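Local coordinates for uncharacterized protein (Nostoc punctiforme, PDB 2R3S), which is uncharacterised but is probably a dimeric O-methyltransferase that passes a methyl group to a hydroxyl oxygen of its substrate, at residues A285-V290 and G298-F303. Numbering follows the deposited sequence.
Sequences AAFSLV and GDAYTF
Ala300 turns its methyl group toward the helix turn that carries Phe287 and Ser288 and packs there by van der Waals contact. Its CB lies 3.8 Å from the backbone N of Ser288 and 4.1 Å from Ser288 CB. Ser288 and Ala300 are also the residues whose CA atoms lie nearest each other, 4.8 Å apart. The same methyl reaches Phe287, with 4.3 Å between Ala300 CB and Phe287 CB, and sits near the plane of the phenyl ring at its edge. One face of that ring is occupied by Val290 CB, offset toward the rim; the ring also stacks with Phe272 and meets His243 edge-to-face. The helix is kinked here: the N atoms of Ser288 and Leu289 lack the regular helical bond to the turn before, and Ser288 N has a weak bond to Ala285 O at 3.5 Å. Both segments belong to the Rossmann-like O-methyltransferase domain, and the contact folds the loop that leads into helix 303-312 back against helix 282-294, the helix it has just left. Beside Ala300, Asp299 starts away from the helix, but its CG stands anti to the backbone N (chi1 -154°), and the carboxylate returns to place OD1 3.5 Å from Ser288 CB, a contact and not a hydrogen bond. OD1 also accepts a weak, bent bond from Ala300 N (2.9 Å, 123° at the hydrogen). The other oxygen, OD2, forms a salt bridge with Arg57 of the second subunit, which should steady the negative charge at this buried site, and Met58 of that subunit packs on Ser288.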
# COMPACT_ATOMS: atom_id res chain seq x y z
N ALA A 285 6.58 -13.76 8.44
CA ALA A 285 7.56 -12.87 9.02
C ALA A 285 7.13 -11.40 8.98
O ALA A 285 7.51 -10.63 9.88
CB ALA A 285 8.91 -13.07 8.34
N ALA A 286 6.37 -11.01 7.95
CA ALA A 286 5.87 -9.64 7.82
C ALA A 286 4.83 -9.30 8.92
O ALA A 286 4.57 -8.14 9.19
CB ALA A 286 5.28 -9.42 6.43
N PHE A 287 4.25 -10.31 9.56
CA PHE A 287 3.22 -10.09 10.58
C PHE A 287 3.80 -9.32 11.81
O PHE A 287 3.07 -8.63 12.51
CB PHE A 287 2.58 -11.42 10.96
CG PHE A 287 1.28 -11.28 11.71
CD1 PHE A 287 0.14 -10.89 11.05
CD2 PHE A 287 1.22 -11.50 13.08
CE1 PHE A 287 -1.05 -10.73 11.76
CE2 PHE A 287 0.06 -11.33 13.77
CZ PHE A 287 -1.08 -10.97 13.10
N SER A 288 5.11 -9.37 12.02
CA SER A 288 5.68 -8.65 13.14
C SER A 288 5.43 -7.11 13.06
O SER A 288 5.23 -6.45 14.09
CB SER A 288 7.16 -9.03 13.36
OG SER A 288 8.04 -8.21 12.64
N LEU A 289 5.40 -6.56 11.85
CA LEU A 289 5.08 -5.15 11.67
C LEU A 289 3.63 -4.90 12.07
O LEU A 289 3.34 -3.89 12.69
CB LEU A 289 5.34 -4.68 10.23
CG LEU A 289 5.51 -3.17 10.01
CD1 LEU A 289 6.85 -2.68 10.48
CD2 LEU A 289 5.28 -2.76 8.52
N VAL A 290 2.73 -5.83 11.73
CA VAL A 290 1.35 -5.73 12.17
C VAL A 290 1.26 -5.66 13.71
O VAL A 290 0.55 -4.80 14.25
CB VAL A 290 0.50 -6.88 11.59
CG1 VAL A 290 -0.92 -6.79 12.06
CG2 VAL A 290 0.54 -6.83 10.05
N GLY A 298 3.27 -7.17 21.23
CA GLY A 298 3.05 -8.40 20.46
C GLY A 298 4.18 -8.61 19.44
O GLY A 298 4.94 -7.69 19.17
N ASP A 299 4.27 -9.80 18.87
CA ASP A 299 5.34 -10.15 17.92
C ASP A 299 4.93 -11.40 17.16
O ASP A 299 4.05 -12.14 17.63
CB ASP A 299 6.64 -10.43 18.69
CG ASP A 299 7.93 -10.19 17.88
OD1 ASP A 299 7.91 -10.01 16.64
OD2 ASP A 299 8.97 -10.19 18.54
N ALA A 300 5.54 -11.63 16.01
CA ALA A 300 5.41 -12.92 15.32
C ALA A 300 6.60 -13.75 15.82
O ALA A 300 7.74 -13.53 15.42
CB ALA A 300 5.44 -12.75 13.81
N TYR A 301 6.31 -14.68 16.71
CA TYR A 301 7.33 -15.44 17.41
C TYR A 301 7.77 -16.67 16.63
O TYR A 301 6.96 -17.37 16.02
CB TYR A 301 6.80 -15.86 18.77
CG TYR A 301 6.61 -14.73 19.74
CD1 TYR A 301 7.69 -14.02 20.24
CD2 TYR A 301 5.35 -14.37 20.19
CE1 TYR A 301 7.51 -12.98 21.13
CE2 TYR A 301 5.17 -13.37 21.11
CZ TYR A 301 6.25 -12.66 21.56
OH TYR A 301 6.07 -11.64 22.45
N THR A 302 9.07 -16.93 16.66
CA THR A 302 9.65 -18.13 16.02
C THR A 302 9.43 -19.37 16.89
O THR A 302 9.02 -19.25 18.05
CB THR A 302 11.15 -17.95 15.82
OG1 THR A 302 11.75 -17.81 17.11
CG2 THR A 302 11.44 -16.69 14.95
N PHE A 303 9.66 -20.57 16.33
CA PHE A 303 9.45 -21.82 17.06
C PHE A 303 10.36 -21.89 18.27
O PHE A 303 9.89 -22.17 19.35
CB PHE A 303 9.67 -23.05 16.20
CG PHE A 303 9.65 -24.33 16.99
CD1 PHE A 303 8.48 -24.76 17.59
CD2 PHE A 303 10.80 -25.07 17.19
CE1 PHE A 303 8.44 -25.93 18.34
CE2 PHE A 303 10.77 -26.24 17.94
CZ PHE A 303 9.58 -26.67 18.52